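Local coordinates for protein amidase, hydantoinase/carbamoylase family (Paraburkholderia phymatum, PDB 6C0D) that probably hydrolyses N-carbamoyl-L-amino acids as a homodimeric, zinc-dependent amidase of the peptidase M20 family, at residues 27-32 against 36-41; 49-54 against 88-93; 65-68 against 72-75. One frame throughout, in Å; residues are numbered along the deposited sequence. Where two conformers were deposited one is given.

Interaction 1 of 3, residues 27-32 against 36-41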
loop_
_atom_site.group_PDB
_atom_site.type_symbol
_atom_site.label_atom_id
_atom_site.label_comp_id
_atom_site.label_asym_id
_atom_site.label_seq_id
_atom_site.Cartn_x
_atom_site.Cartn_y
_atom_site.Cartn_z
ATOM N N THR A 27 -37.604 9.643 -15.495
ATOM C CA THR A 27 -37.756 8.537 -16.436
ATOM C C THR A 27 -36.396 8.005 -16.873
ATOM O O THR A 27 -36.182 6.786 -16.901
ATOM C CB THR A 27 -38.592 8.974 -17.640
ATOM O OG1 THR A 27 -39.901 9.359 -17.186
ATOM C CG2 THR A 27 -38.727 7.816 -18.646
ATOM N N LEU A 28 -35.446 8.901 -17.168
ATOM C CA LEU A 28 -34.110 8.442 -17.534
ATOM C C LEU A 28 -33.465 7.674 -16.382
ATOM O O LEU A 28 -32.815 6.644 -16.599
ATOM C CB LEU A 28 -33.246 9.629 -17.972
ATOM C CG LEU A 28 -31.811 9.323 -18.429
ATOM C CD1 LEU A 28 -31.783 8.208 -19.497
ATOM C CD2 LEU A 28 -31.123 10.582 -18.946
ATOM N N ARG A 29 -33.683 8.132 -15.143
ATOM C CA ARG A 29 -33.155 7.425 -13.980
ATOM C C ARG A 29 -33.639 5.980 -13.920
ATOM O O ARG A 29 -32.905 5.100 -13.463
ATOM C CB ARG A 29 -33.551 8.157 -12.695
ATOM C CG ARG A 29 -33.064 7.491 -11.408
ATOM C CD ARG A 29 -33.740 8.093 -10.174
ATOM N NE ARG A 29 -32.864 8.110 -9.002
ATOM C CZ ARG A 29 -32.983 8.976 -7.997
ATOM N NH1 ARG A 29 -33.944 9.893 -8.015
ATOM N NH2 ARG A 29 -32.140 8.934 -6.980
ATOM N N SER A 30 -34.866 5.713 -14.371
ATOM C CA SER A 30 -35.401 4.360 -14.270
ATOM C C SER A 30 -34.645 3.357 -15.138
ATOM O O SER A 30 -34.715 2.149 -14.870
ATOM C CB SER A 30 -36.888 4.354 -14.623
ATOM O OG SER A 30 -37.083 4.507 -16.016
ATOM N N PHE A 31 -33.929 3.819 -16.165
ATOM C CA PHE A 31 -33.091 2.946 -16.990
ATOM C C PHE A 31 -31.770 2.715 -16.265
ATOM O O PHE A 31 -30.825 3.495 -16.385
ATOM C CB PHE A 31 -32.858 3.547 -18.372
ATOM C CG PHE A 31 -34.096 3.626 -19.223
ATOM C CD1 PHE A 31 -34.580 2.499 -19.878
ATOM C CD2 PHE A 31 -34.767 4.829 -19.379
ATOM C CE1 PHE A 31 -35.717 2.574 -20.665
ATOM C CE2 PHE A 31 -35.904 4.908 -20.155
ATOM C CZ PHE A 31 -36.377 3.790 -20.804
ATOM N N GLY A 32 -31.703 1.620 -15.511
ATOM C CA GLY A 32 -30.498 1.253 -14.798
ATOM C C GLY A 32 -30.497 1.570 -13.319
ATOM O O GLY A 32 -29.470 1.347 -12.662
ATOM N N PRO A 36 -29.523 3.634 -4.684
ATOM C CA PRO A 36 -29.512 5.101 -4.727
ATOM C C PRO A 36 -28.918 5.683 -5.998
ATOM O O PRO A 36 -28.905 6.910 -6.147
ATOM C CB PRO A 36 -28.646 5.459 -3.513
ATOM C CG PRO A 36 -27.655 4.337 -3.451
ATOM C CD PRO A 36 -28.384 3.093 -3.919
ATOM N N GLY A 37 -28.426 4.852 -6.913
ATOM C CA GLY A 37 -27.800 5.365 -8.116
ATOM C C GLY A 37 -28.287 4.721 -9.397
ATOM O O GLY A 37 -29.399 4.188 -9.460
ATOM N N VAL A 38 -27.453 4.779 -10.430
ATOM C CA VAL A 38 -27.798 4.302 -11.764
ATOM C C VAL A 38 -26.600 3.550 -12.329
ATOM O O VAL A 38 -25.467 4.040 -12.271
ATOM C CB VAL A 38 -28.195 5.461 -12.702
ATOM C CG1 VAL A 38 -28.305 4.970 -14.130
ATOM C CG2 VAL A 38 -29.505 6.090 -12.253
ATOM N N VAL A 39 -26.842 2.360 -12.862
ATOM C CA VAL A 39 -25.812 1.584 -13.540
ATOM C C VAL A 39 -26.219 1.495 -15.002
ATOM O O VAL A 39 -27.187 0.803 -15.347
ATOM C CB VAL A 39 -25.633 0.194 -12.919
ATOM C CG1 VAL A 39 -24.698 -0.653 -13.778
ATOM C CG2 VAL A 39 -25.096 0.330 -11.506
ATOM N N ARG A 40 -25.491 2.205 -15.863
ATOM C CA ARG A 40 -25.888 2.308 -17.266
ATOM C C ARG A 40 -24.607 2.491 -18.088
ATOM O O ARG A 40 -24.274 3.591 -18.548
ATOM C CB ARG A 40 -26.880 3.454 -17.475
ATOM C CG ARG A 40 -27.578 3.452 -18.816
ATOM C CD ARG A 40 -28.785 4.381 -18.834
ATOM N NE ARG A 40 -28.400 5.771 -18.643
ATOM C CZ ARG A 40 -28.893 6.573 -17.705
ATOM N NH1 ARG A 40 -29.820 6.129 -16.860
ATOM N NH2 ARG A 40 -28.466 7.825 -17.622
ATOM N N LEU A 41 -23.876 1.388 -18.271
ATOM C CA LEU A 41 -22.613 1.432 -19.001
ATOM C C LEU A 41 -22.860 1.522 -20.503
ATOM O O LEU A 41 -23.773 0.882 -21.031
ATOM C CB LEU A 41 -21.765 0.197 -18.688
ATOM C CG LEU A 41 -21.514 -0.145 -17.215
ATOM C CD1 LEU A 41 -20.452 -1.224 -17.091
ATOM C CD2 LEU A 41 -21.136 1.086 -16.410
HETATM O O HOH W 1 -31.677 5.323 -8.092
#

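Interaction 2 of 3, residues 49-54 against 88-93. With ZN (zinc ion), chain B.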
loop_
_atom_site.group_PDB
_atom_site.type_symbol
_atom_site.label_atom_id
_atom_site.label_comp_id
_atom_site.label_asym_id
_atom_site.label_seq_id
_atom_site.Cartn_x
_atom_site.Cartn_y
_atom_site.Cartn_z
ATOM N N ASP A 49 -31.497 0.809 -24.319
ATOM C CA ASP A 49 -32.910 1.067 -24.049
ATOM C C ASP A 49 -33.141 2.537 -23.728
ATOM O O ASP A 49 -34.075 3.164 -24.245
ATOM C CB ASP A 49 -33.399 0.205 -22.881
ATOM C CG ASP A 49 -33.637 -1.235 -23.263
ATOM O OD1 ASP A 49 -33.840 -1.533 -24.462
ATOM O OD2 ASP A 49 -33.632 -2.074 -22.340
ATOM N N ALA A 50 -32.288 3.102 -22.871
ATOM C CA ALA A 50 -32.409 4.508 -22.511
ATOM C C ALA A 50 -32.187 5.408 -23.717
ATOM O O ALA A 50 -32.826 6.460 -23.844
ATOM C CB ALA A 50 -31.412 4.843 -21.405
ATOM N N ARG A 51 -31.279 5.013 -24.614
ATOM C CA ARG A 51 -31.012 5.818 -25.801
ATOM C C ARG A 51 -32.196 5.801 -26.757
ATOM O O ARG A 51 -32.518 6.824 -27.369
ATOM C CB ARG A 51 -29.743 5.326 -26.496
ATOM C CG ARG A 51 -28.504 5.684 -25.705
ATOM C CD ARG A 51 -27.140 5.302 -26.328
ATOM N NE ARG A 51 -26.207 5.484 -25.232
ATOM C CZ ARG A 51 -25.582 6.620 -24.940
ATOM N NH1 ARG A 51 -25.672 7.685 -25.739
ATOM N NH2 ARG A 51 -24.833 6.675 -23.849
ATOM N N ARG A 52 -32.854 4.651 -26.904
ATOM C CA ARG A 52 -34.048 4.611 -27.739
ATOM C C ARG A 52 -35.145 5.491 -27.155
ATOM O O ARG A 52 -35.811 6.236 -27.887
ATOM C CB ARG A 52 -34.523 3.170 -27.905
ATOM C CG ARG A 52 -33.580 2.345 -28.759
ATOM C CD ARG A 52 -33.953 0.873 -28.776
ATOM N NE ARG A 52 -33.054 0.143 -29.661
ATOM C CZ ARG A 52 -32.764 -1.145 -29.530
ATOM N NH1 ARG A 52 -33.298 -1.847 -28.537
ATOM N NH2 ARG A 52 -31.935 -1.726 -30.384
ATOM N N TRP A 53 -35.337 5.438 -25.834
ATOM C CA TRP A 53 -36.312 6.319 -25.201
ATOM C C TRP A 53 -35.952 7.777 -25.449
ATOM O O TRP A 53 -36.803 8.584 -25.844
ATOM C CB TRP A 53 -36.397 6.031 -23.701
ATOM C CG TRP A 53 -37.183 7.080 -22.966
ATOM C CD1 TRP A 53 -38.544 7.145 -22.833
ATOM C CD2 TRP A 53 -36.659 8.226 -22.281
ATOM N NE1 TRP A 53 -38.895 8.261 -22.113
ATOM C CE2 TRP A 53 -37.757 8.938 -21.758
ATOM C CE3 TRP A 53 -35.368 8.712 -22.050
ATOM C CZ2 TRP A 53 -37.605 10.115 -21.024
ATOM C CZ3 TRP A 53 -35.217 9.882 -21.313
ATOM C CH2 TRP A 53 -36.330 10.570 -20.813
ATOM N N LEU A 54 -34.680 8.123 -25.250
ATOM C CA LEU A 54 -34.247 9.505 -25.428
ATOM C C LEU A 54 -34.467 9.977 -26.860
ATOM O O LEU A 54 -34.917 11.107 -27.091
ATOM C CB LEU A 54 -32.778 9.637 -25.047
ATOM C CG LEU A 54 -32.211 11.035 -25.211
ATOM C CD1 LEU A 54 -32.922 12.000 -24.250
ATOM C CD2 LEU A 54 -30.709 11.009 -24.970
ATOM N N SER A 88 -24.696 16.553 -22.996
ATOM C CA SER A 88 -23.762 15.971 -22.045
ATOM C C SER A 88 -23.670 14.495 -22.393
ATOM O O SER A 88 -23.699 14.157 -23.580
ATOM C CB SER A 88 -24.219 16.195 -20.598
ATOM O OG SER A 88 -23.187 15.852 -19.693
ATOM N N HIS A 89 -23.570 13.611 -21.392
ATOM C CA HIS A 89 -23.527 12.170 -21.631
ATOM C C HIS A 89 -24.596 11.492 -20.783
ATOM O O HIS A 89 -25.006 12.012 -19.751
ATOM C CB HIS A 89 -22.147 11.590 -21.284
ATOM C CG HIS A 89 -21.755 11.811 -19.854
ATOM N ND1 HIS A 89 -21.861 10.830 -18.888
ATOM C CD2 HIS A 89 -21.292 12.916 -19.218
ATOM C CE1 HIS A 89 -21.456 11.313 -17.724
ATOM N NE2 HIS A 89 -21.106 12.577 -17.898
ATOM N N SER A 90 -25.046 10.308 -21.196
ATOM C CA SER A 90 -25.996 9.574 -20.370
ATOM C C SER A 90 -25.493 8.196 -19.959
ATOM O O SER A 90 -26.246 7.445 -19.323
ATOM C CB SER A 90 -27.353 9.456 -21.087
ATOM O OG SER A 90 -27.213 8.788 -22.337
ATOM N N ASP A 91 -24.247 7.841 -20.289
ATOM C CA ASP A 91 -23.637 6.636 -19.757
ATOM C C ASP A 91 -23.067 6.924 -18.372
ATOM O O ASP A 91 -22.789 8.071 -18.014
ATOM C CB ASP A 91 -22.526 6.111 -20.681
ATOM C CG ASP A 91 -21.314 7.055 -20.761
ATOM O OD1 ASP A 91 -21.471 8.230 -21.156
ATOM O OD2 ASP A 91 -20.192 6.618 -20.437
ATOM N N THR A 92 -22.885 5.866 -17.594
ATOM C CA THR A 92 -22.390 5.991 -16.235
ATOM C C THR A 92 -21.130 5.160 -16.056
ATOM O O THR A 92 -20.774 4.319 -16.889
ATOM C CB THR A 92 -23.432 5.528 -15.207
ATOM O OG1 THR A 92 -23.538 4.098 -15.266
ATOM C CG2 THR A 92 -24.790 6.165 -15.481
ATOM N N GLN A 93 -20.457 5.419 -14.944
ATOM C CA GLN A 93 -19.484 4.495 -14.388
ATOM C C GLN A 93 -20.222 3.366 -13.680
ATOM O O GLN A 93 -21.445 3.412 -13.533
ATOM C CB GLN A 93 -18.562 5.248 -13.438
ATOM C CG GLN A 93 -17.271 5.664 -14.078
ATOM C CD GLN A 93 -16.669 6.858 -13.395
ATOM O OE1 GLN A 93 -17.174 7.319 -12.370
ATOM N NE2 GLN A 93 -15.588 7.381 -13.962
HETATM ZN ZN ZN B . -20.275 13.736 -16.409
HETATM O O HOH W 2 -23.450 8.745 -23.127
HETATM O O HOH W 3 -18.561 12.875 -15.531
HETATM O O HOH W 4 -18.969 14.925 -17.811
#

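Interaction 3 of 3, residues 65-68 against 72-75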
loop_
_atom_site.group_PDB
_atom_site.type_symbol
_atom_site.label_atom_id
_atom_site.label_comp_id
_atom_site.label_asym_id
_atom_site.label_seq_id
_atom_site.Cartn_x
_atom_site.Cartn_y
_atom_site.Cartn_z
ATOM N N ALA A 65 -33.881 13.043 -34.889
ATOM C CA ALA A 65 -33.125 12.346 -33.852
ATOM C C ALA A 65 -32.815 10.910 -34.232
ATOM O O ALA A 65 -33.650 10.220 -34.820
ATOM C CB ALA A 65 -33.905 12.352 -32.532
ATOM N N ALA A 66 -31.633 10.444 -33.831
ATOM C CA ALA A 66 -31.231 9.064 -34.076
ATOM C C ALA A 66 -30.059 8.702 -33.172
ATOM O O ALA A 66 -29.295 9.567 -32.745
ATOM C CB ALA A 66 -30.842 8.851 -35.545
ATOM N N ILE A 67 -29.928 7.410 -32.891
ATOM C CA ILE A 67 -28.700 6.862 -32.320
ATOM C C ILE A 67 -27.725 6.631 -33.471
ATOM O O ILE A 67 -28.053 5.927 -34.432
ATOM C CB ILE A 67 -28.982 5.550 -31.569
ATOM C CG1 ILE A 67 -30.111 5.738 -30.553
ATOM C CG2 ILE A 67 -27.712 5.028 -30.903
ATOM C CD1 ILE A 67 -30.619 4.438 -29.935
ATOM N N ASP A 68 -26.527 7.218 -33.386
ATOM C CA ASP A 68 -25.624 7.180 -34.533
ATOM C C ASP A 68 -24.718 5.946 -34.468
ATOM O O ASP A 68 -24.877 5.064 -33.621
ATOM C CB ASP A 68 -24.836 8.494 -34.642
ATOM C CG ASP A 68 -23.555 8.512 -33.801
ATOM O OD1 ASP A 68 -23.427 7.720 -32.844
ATOM O OD2 ASP A 68 -22.665 9.342 -34.103
ATOM N N THR A 72 -23.940 7.626 -30.009
ATOM C CA THR A 72 -24.386 8.945 -29.582
ATOM C C THR A 72 -25.856 9.123 -29.950
ATOM O O THR A 72 -26.299 8.680 -31.013
ATOM C CB THR A 72 -23.523 10.025 -30.241
ATOM O OG1 THR A 72 -22.233 10.047 -29.615
ATOM C CG2 THR A 72 -24.174 11.416 -30.157
ATOM N N VAL A 73 -26.629 9.735 -29.058
ATOM C CA VAL A 73 -27.986 10.147 -29.404
ATOM C C VAL A 73 -27.899 11.611 -29.783
ATOM O O VAL A 73 -27.444 12.437 -28.978
ATOM C CB VAL A 73 -28.987 9.932 -28.255
ATOM C CG1 VAL A 73 -30.417 10.024 -28.809
ATOM C CG2 VAL A 73 -28.770 8.586 -27.594
ATOM N N PHE A 74 -28.310 11.938 -31.005
ATOM C CA PHE A 74 -28.235 13.311 -31.479
ATOM C C PHE A 74 -29.577 13.712 -32.071
ATOM O O PHE A 74 -30.084 13.043 -32.979
ATOM C CB PHE A 74 -27.113 13.488 -32.508
ATOM C CG PHE A 74 -26.703 14.926 -32.690
ATOM C CD1 PHE A 74 -25.768 15.505 -31.840
ATOM C CD2 PHE A 74 -27.291 15.712 -33.676
ATOM C CE1 PHE A 74 -25.407 16.846 -31.987
ATOM C CE2 PHE A 74 -26.932 17.057 -33.829
ATOM C CZ PHE A 74 -25.994 17.619 -32.980
ATOM N N GLY A 75 -30.141 14.799 -31.555
ATOM C CA GLY A 75 -31.367 15.361 -32.072
ATOM C C GLY A 75 -31.054 16.684 -32.737
ATOM O O GLY A 75 -30.745 17.673 -32.056
#

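Interaction 1 of 3, residues 27-32 against 36-41
Arg40 reaches back to the carbonyl end of helix 18-30 because its chain runs out with CG opposite the backbone N (chi1 -167°) and then bends at chi3 (64°), which brings the guanidinium edge to Phe31 O and one face to Leu28. The motif is a helix terminus followed by a short two-stranded antiparallel hairpin, 33-34 with 37-38, in the zinc-binding part of this M20-family protein. Arg40 NH1 gives a hydrogen bond to Phe31 O at 2.9 Å, and the acceptor lies nearly in the guanidinium plane. An arginine suits the place: its planar head can serve a backbone carbonyl at its edge while a face lies against hydrocarbon. Leu28 supplies that hydrocarbon, its CD1 sitting over the centre of the guanidinium, 3.8 Å from Arg40 CZ. A further hydrogen bond runs from Arg40 NE to Ser90 O, in the loop that carries the zinc ligand His89.

Val38 turns toward the helix and spreads its two methyls over backbone oxygens, CG1 near Phe31 O and CG2 near Arg29 O; the latter methyl also meets Arg29 CG at 3.9 Å. In one of the two conformers of Arg29, a water links its NE to Gly37 O and Trp98 makes a cation-pi contact; with a second conformer present, this hold is doubtful. Gly32 adopts a positive phi, which glycine takes readily, and its bare CA lets the 36-41 backbone come close. Val39 N bonds to Gly32 O at 2.8 Å with a nearly straight N-H...O angle of 178°.

Interaction 2 of 3, residues 49-54 against 88-93
Arg51 and Ser90 meet where a helix faces the zinc-binding loop: Ser90 OG stands over one face of the guanidinium, toward its rim, 3.5 Å from Arg51 NH2. The direct touch is slight, and a bridging water does the joining. It accepts from Arg51 NH2 at 2.6 Å and from Ser90 N at 3.0 Å, and donates to Asp91 OD1 at 2.8 Å, lying at the edge of the guanidinium in its plane. Arg51 NH2 and Asp91 OD1 are too far apart for a salt bridge; the water links them by hydrogen bonds.

A second shell fixes these groups. Arg51, extended from CG to NE, makes a salt bridge through NE to Asp47, one helical turn earlier, while Ser90 OG is hydrogen-bonded to Ser130 OG. Asp91 OD2 accepts a hydrogen bond from the backbone N of Glu135, a predicted zinc ligand. Farther out, His89 ND1 donates to Asp91 O at 3.0 Å, close to its ring plane, which helps fix the imidazole's rotation and leaves NE2 to bind zinc at 2.1 Å. Asp100, His196 and two waters complete the observed metal site. Histidine suits this position because its two nitrogens can serve backbone and metal at once. The contact lies between helix 45-60 and the loop that leaves strand 83-88 toward helix 102-117, with Val73 of strand 73-76 and Ile67 of strand 64-67 packed against the aliphatic part of Arg51.

Interaction 3 of 3, residues 65-68 against 72-75
Asp68 folds its carboxylate back over the turn to Thr72, with CG lying between its own backbone N and carbonyl carbon (chi1 86°), and this helps close the loop end of a beta hairpin. The hairpin is formed by antiparallel strands 64-67 and 73-76. At its turn, Asp68 N bonds to Thr72 O at 2.8 Å. Asp68 OD1 accepts from Thr72 N at 2.9 Å, approached from above the carboxylate plane, and also takes the N-H of Val70 within the turn. A short acidic side chain suits the place, since one oxygen can gather two turn amides while OD2 receives Val182 N from outside the hairpin.

Thr72 brings its CB to within 3.5 Å of Asp68 OD1. Its chi1 of -74° sets OG1 beside its own backbone N and opposite the carbonyl carbon, and OG1 then pairs with Ile132 N; the branched residue thus serves a neighbouring loop while its CB packs on the aspartate.

Beyond the turn, Ile67 and Val73 form a non-hydrogen-bonded pair and share a face with Ala65. Ile67 CG1 approaches Val73 CG2 at 4.3 Å, and this face turns to helix 45-60. Ala65, small enough to lie under Met58 and Thr59 of that helix, faces Gly75, where the strands close to a CA-CA distance of 3.9 Å. On the other face, Phe74 projects away from Ala66 toward Trp131, Asp127 and Ala129. Ala66 and Phe74 are the hydrogen-bonded pair: Phe74 N reaches Ala66 O at 3.1 Å with an N-H...O angle of 173°, and Ala66 N returns a bond to Phe74 O.

How the interactions relate
Interaction 1 precedes the other two along the chain, and interaction 3 is nested in the loop that interaction 2 closes. The centres of interactions 1 and 2 are about 9 Å apart, and those of 2 and 3 about 11 Å; interactions 1 and 3, about 19 Å between centres, do not touch. Helix 45-60 connects the two sides, its Trp53 packing on Thr27 of the first helix and its other flank lying against the hairpin 64-76. Residues 36-41 hydrogen-bond directly to the loop 88-93, which holds the zinc ligand His89, whereas the hairpin is joined to interaction 2 by its packing on helix 45-60.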